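Local coordinates for twin-arginine translocation pathway signal protein (Burkholderia phytofirmans, PDB 2RJO) that probably binds sugars as a periplasmic binding protein of solute uptake, and holds beta-d-galactopyranose in its pocket, at residues Ala126-Lys131 against Ala161-Phe165; Gly135-Ala141 against Gly167-Leu171. One frame throughout, in Å; residues are numbered along the deposited sequence.

Interaction 1. Residues Ala126-Lys131 against Ala161-Phe165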
loop_
_atom_site.group_PDB
_atom_site.type_symbol
_atom_site.label_atom_id
_atom_site.label_comp_id
_atom_site.label_asym_id
_atom_site.label_seq_id
_atom_site.Cartn_x
_atom_site.Cartn_y
_atom_site.Cartn_z
ATOM N N ALA A 126 14.065 -7.453 3.075
ATOM C CA ALA A 126 15.479 -7.208 2.851
ATOM C C ALA A 126 16.311 -8.297 3.516
ATOM O O ALA A 126 17.338 -8.724 2.978
ATOM C CB ALA A 126 15.866 -5.849 3.414
ATOM N N THR A 127 15.885 -8.734 4.697
ATOM C CA THR A 127 16.620 -9.772 5.406
ATOM C C THR A 127 16.541 -11.086 4.641
ATOM O O THR A 127 17.528 -11.808 4.534
ATOM C CB THR A 127 16.066 -9.973 6.827
ATOM O OG1 THR A 127 16.403 -8.832 7.623
ATOM C CG2 THR A 127 16.654 -11.220 7.472
ATOM N N GLN A 128 15.363 -11.390 4.108
ATOM C CA GLN A 128 15.175 -12.616 3.344
ATOM C C GLN A 128 16.021 -12.570 2.082
ATOM O O GLN A 128 16.602 -13.579 1.684
ATOM C CB GLN A 128 13.707 -12.791 2.961
ATOM C CG GLN A 128 13.455 -13.984 2.051
ATOM C CD GLN A 128 13.775 -15.312 2.724
ATOM O OE1 GLN A 128 13.043 -15.772 3.609
ATOM N NE2 GLN A 128 14.879 -15.933 2.310
ATOM N N LEU A 129 16.069 -11.397 1.451
ATOM C CA LEU A 129 16.844 -11.207 0.236
ATOM C C LEU A 129 18.336 -11.429 0.495
ATOM O O LEU A 129 19.018 -12.117 -0.266
ATOM C CB LEU A 129 16.616 -9.798 -0.310
ATOM C CG LEU A 129 17.471 -9.392 -1.509
ATOM C CD1 LEU A 129 17.053 -10.200 -2.733
ATOM C CD2 LEU A 129 17.325 -7.903 -1.782
ATOM N N PHE A 130 18.845 -10.858 1.583
ATOM C CA PHE A 130 20.255 -11.009 1.897
ATOM C C PHE A 130 20.601 -12.442 2.267
ATOM O O PHE A 130 21.720 -12.890 2.033
ATOM C CB PHE A 130 20.659 -10.065 3.031
ATOM C CG PHE A 130 20.393 -8.612 2.735
ATOM C CD1 PHE A 130 20.372 -8.136 1.416
ATOM C CD2 PHE A 130 20.184 -7.710 3.776
ATOM C CE1 PHE A 130 20.142 -6.781 1.148
ATOM C CE2 PHE A 130 19.954 -6.350 3.514
ATOM C CZ PHE A 130 19.933 -5.889 2.196
ATOM N N LYS A 131 19.654 -13.166 2.855
ATOM C CA LYS A 131 19.928 -14.551 3.207
ATOM C C LYS A 131 20.135 -15.292 1.891
ATOM O O LYS A 131 21.099 -16.045 1.730
ATOM C CB LYS A 131 18.753 -15.185 3.957
ATOM C CG LYS A 131 18.373 -14.517 5.270
ATOM C CD LYS A 131 19.559 -14.406 6.212
ATOM C CE LYS A 131 19.117 -14.096 7.642
ATOM N NZ LYS A 131 18.464 -15.278 8.275
ATOM N N ALA A 161 18.342 -3.493 7.531
ATOM C CA ALA A 161 18.746 -4.854 7.225
ATOM C C ALA A 161 20.208 -4.807 6.781
ATOM O O ALA A 161 20.986 -5.719 7.057
ATOM C CB ALA A 161 17.863 -5.418 6.128
ATOM N N LEU A 162 20.571 -3.728 6.098
ATOM C CA LEU A 162 21.934 -3.535 5.620
ATOM C C LEU A 162 22.895 -3.416 6.802
ATOM O O LEU A 162 23.971 -4.017 6.800
ATOM C CB LEU A 162 22.017 -2.272 4.759
ATOM C CG LEU A 162 21.349 -2.318 3.377
ATOM C CD1 LEU A 162 21.240 -0.919 2.794
ATOM C CD2 LEU A 162 22.156 -3.206 2.458
ATOM N N LYS A 163 22.493 -2.656 7.817
ATOM C CA LYS A 163 23.326 -2.463 8.995
ATOM C C LYS A 163 23.589 -3.790 9.690
ATOM O O LYS A 163 24.612 -3.965 10.360
ATOM C CB LYS A 163 22.648 -1.497 9.971
ATOM C CG LYS A 163 23.514 -1.103 11.160
ATOM C CD LYS A 163 22.755 -1.222 12.488
ATOM C CE LYS A 163 22.489 -2.683 12.840
ATOM N NZ LYS A 163 21.815 -2.872 14.181
ATOM N N LYS A 164 22.675 -4.738 9.515
ATOM C CA LYS A 164 22.820 -6.034 10.156
ATOM C C LYS A 164 23.482 -7.064 9.240
ATOM O O LYS A 164 23.661 -8.226 9.613
ATOM C CB LYS A 164 21.448 -6.526 10.621
ATOM C CG LYS A 164 21.518 -7.609 11.680
ATOM C CD LYS A 164 22.215 -7.095 12.955
ATOM C CE LYS A 164 22.392 -8.222 13.975
ATOM N NZ LYS A 164 22.788 -7.688 15.312
ATOM N N PHE A 165 23.843 -6.630 8.037
ATOM C CA PHE A 165 24.512 -7.483 7.055
ATOM C C PHE A 165 25.608 -6.644 6.441
ATOM O O PHE A 165 25.442 -6.112 5.336
ATOM C CB PHE A 165 23.553 -7.903 5.946
ATOM C CG PHE A 165 22.613 -9.004 6.338
ATOM C CD1 PHE A 165 22.815 -10.302 5.872
ATOM C CD2 PHE A 165 21.516 -8.748 7.152
ATOM C CE1 PHE A 165 21.935 -11.332 6.208
ATOM C CE2 PHE A 165 20.630 -9.765 7.497
ATOM C CZ PHE A 165 20.842 -11.061 7.023
#
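Two helices on the same face of the parallel sheet in one lobe of this periplasmic-binding-protein fold meet near their C-terminal ends: the last turns of helix 118-132 (A126-K131) lie beside the end of helix 149-163 and the loop that leaves it (A161-F165). The helices come closest at two alanines, whose CB atoms are 3.4 Å apart (A126 CB to A161 CB); T127 and A161 have their CA atoms 5.7 Å apart. Toward the C-terminal ends of both segments the side chains are larger. F130, chi1 near -60° (m), sends its ring along the seam, so that its CE2 lies 3.5 Å from A161 CB and its CZ 3.5 Å from L162 CD2; L162 leaves its helix sideways, and its m,t conformer brings the branched end inward. The F130 side chain also packs on I168 of strand 168-175 and on L158 of helix 149-163. F165 follows the last helical turn, where its N bonds to L162 O at 2.9 Å, and its m rotamer folds the ring back against helix 118-132. The two phenyl rings sit obliquely, centroids 5.3 Å apart and planes at 57°, while F130 CB makes a CH-pi contact over the F165 face, 3.8 Å from the centroid. T127 (m) turns OG1 to the carbonyl of E123 in its own helix, and its CG2 methyl lies 4.2 Å from F165 CZ. No hydrogen bond crosses the seam. On the solvent side, K131 bends through m,m before chi3 straightens to t, which carries its aliphatic CE to the F165 ring edge, 3.5 Å from CZ.

Interaction 2. Residues Gly135-Ala141 against Gly167-Leu171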
loop_
_atom_site.group_PDB
_atom_site.type_symbol
_atom_site.label_atom_id
_atom_site.label_comp_id
_atom_site.label_asym_id
_atom_site.label_seq_id
_atom_site.Cartn_x
_atom_site.Cartn_y
_atom_site.Cartn_z
ATOM N N GLY A 135 24.282 -13.617 2.300
ATOM C CA GLY A 135 24.661 -12.498 3.145
ATOM C C GLY A 135 25.780 -11.621 2.623
ATOM O O GLY A 135 26.242 -10.716 3.318
ATOM N N LYS A 136 26.206 -11.866 1.392
ATOM C CA LYS A 136 27.298 -11.108 0.791
ATOM C C LYS A 136 26.943 -10.820 -0.664
ATOM O O LYS A 136 26.312 -11.649 -1.328
ATOM C CB LYS A 136 28.580 -11.951 0.859
ATOM C CG LYS A 136 29.853 -11.250 0.413
ATOM C CD LYS A 136 31.062 -12.204 0.507
ATOM C CE LYS A 136 30.994 -13.338 -0.534
ATOM N NZ LYS A 136 31.289 -12.863 -1.933
ATOM N N GLY A 137 27.336 -9.657 -1.163
ATOM C CA GLY A 137 27.026 -9.351 -2.544
ATOM C C GLY A 137 26.487 -7.957 -2.766
ATOM O O GLY A 137 26.111 -7.259 -1.818
ATOM N N GLY A 138 26.433 -7.557 -4.032
ATOM C CA GLY A 138 25.953 -6.233 -4.374
ATOM C C GLY A 138 24.455 -6.194 -4.552
ATOM O O GLY A 138 23.867 -7.080 -5.173
ATOM N N VAL A 139 23.837 -5.146 -4.022
ATOM C CA VAL A 139 22.390 -4.999 -4.108
ATOM C C VAL A 139 21.938 -3.639 -4.603
ATOM O O VAL A 139 22.473 -2.617 -4.193
ATOM C CB VAL A 139 21.748 -5.233 -2.736
ATOM C CG1 VAL A 139 20.246 -5.192 -2.854
ATOM C CG2 VAL A 139 22.217 -6.564 -2.172
ATOM N N VAL A 140 20.958 -3.632 -5.501
ATOM C CA VAL A 140 20.394 -2.384 -5.997
ATOM C C VAL A 140 18.983 -2.318 -5.407
ATOM O O VAL A 140 18.355 -3.361 -5.207
ATOM C CB VAL A 140 20.322 -2.338 -7.546
ATOM C CG1 VAL A 140 21.714 -2.204 -8.123
ATOM C CG2 VAL A 140 19.642 -3.586 -8.091
ATOM N N ALA A 141 18.485 -1.116 -5.120
ATOM C CA ALA A 141 17.154 -0.975 -4.535
ATOM C C ALA A 141 16.290 0.096 -5.202
ATOM O O ALA A 141 16.762 1.192 -5.517
ATOM C CB ALA A 141 17.272 -0.693 -3.046
ATOM N N GLY A 167 28.107 -7.551 5.085
ATOM C CA GLY A 167 28.649 -8.222 3.925
ATOM C C GLY A 167 27.907 -7.818 2.666
ATOM O O GLY A 167 28.319 -8.166 1.564
ATOM N N ILE A 168 26.800 -7.094 2.829
ATOM C CA ILE A 168 25.996 -6.635 1.695
ATOM C C ILE A 168 26.419 -5.224 1.306
ATOM O O ILE A 168 26.538 -4.353 2.163
ATOM C CB ILE A 168 24.484 -6.613 2.049
ATOM C CG1 ILE A 168 23.980 -8.039 2.272
ATOM C CG2 ILE A 168 23.692 -5.971 0.927
ATOM C CD1 ILE A 168 23.962 -8.871 1.022
ATOM N N GLN A 169 26.648 -4.999 0.019
ATOM C CA GLN A 169 27.047 -3.680 -0.452
ATOM C C GLN A 169 25.900 -3.077 -1.264
ATOM O O GLN A 169 25.496 -3.628 -2.287
ATOM C CB GLN A 169 28.338 -3.788 -1.294
ATOM C CG GLN A 169 28.478 -2.814 -2.480
ATOM C CD GLN A 169 29.183 -1.492 -2.145
ATOM O OE1 GLN A 169 28.657 -0.647 -1.397
ATOM N NE2 GLN A 169 30.374 -1.301 -2.715
ATOM N N LEU A 170 25.363 -1.959 -0.784
ATOM C CA LEU A 170 24.269 -1.277 -1.468
ATOM C C LEU A 170 24.838 -0.534 -2.665
ATOM O O LEU A 170 25.431 0.542 -2.521
ATOM C CB LEU A 170 23.583 -0.281 -0.533
ATOM C CG LEU A 170 22.345 0.419 -1.098
ATOM C CD1 LEU A 170 21.254 -0.601 -1.390
ATOM C CD2 LEU A 170 21.854 1.458 -0.105
ATOM N N LEU A 171 24.649 -1.099 -3.852
ATOM C CA LEU A 171 25.182 -0.475 -5.050
ATOM C C LEU A 171 24.552 0.864 -5.415
ATOM O O LEU A 171 25.274 1.801 -5.771
ATOM C CB LEU A 171 25.085 -1.438 -6.229
ATOM C CG LEU A 171 25.797 -2.771 -6.000
ATOM C CD1 LEU A 171 25.598 -3.687 -7.205
ATOM C CD2 LEU A 171 27.269 -2.526 -5.748
HETATM O O HOH W 1 26.404 -10.109 5.720
#
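V139 and I168 form the apolar centre, their CG2 methyls 3.5 Å apart; L170 points to the same face of the sheet, and its CD1 is 4.3 Å from A141 CB. This face is covered by helices 118-132 and 149-163, through F130 and L162. On the other face V140 CG1 meets L171 CB at 3.9 Å under F194 of helix 180-194. G138 has no side chain here; a CB would collide with L171 CD1. Between the faces runs a parallel pairing, the two strands of a beta-alpha-beta crossover joined by helix 149-163, their short axes 4.5 Å apart at 39°. G137 and V139 each bond through both N and O: G137 N to G167 O (3.3 Å), Q169 N to G137 O (3.0 Å), V139 N to Q169 O (2.8 Å) and L171 N to V139 O (2.7 Å). Where the strands begin, G135 and G137 adopt positive phi, and a water bridges the start, donating to G135 O (2.5 Å) and accepting from G167 N (3.1 Å). Backbone bonds thus fix the register, while apolar side chains fasten edge strand 168-175 and its inner neighbour 137-143 to helices on both faces.

Interactions 1 and 2 belong to one layered unit, their centres about 9 Å apart, with the helix seam of interaction 1 lying on the sheet face formed by I168 and L170 in interaction 2. L162 CD2 and F130 CE1 approach I168 CG2 to 3.5 and 3.6 Å, and L162 CD1 is 3.8 Å from L170 CD2. The chain also ties them: F130 O probably accepts a hydrogen bond from G135 N (2.7 Å) as helix 118-132 gives way to strand 137-143. Helix 149-163 connects the paired strands and, near its other end, carries P150 and R154 of the galactose pocket, so both contacts sit at the end of the lobe remote from the sugar.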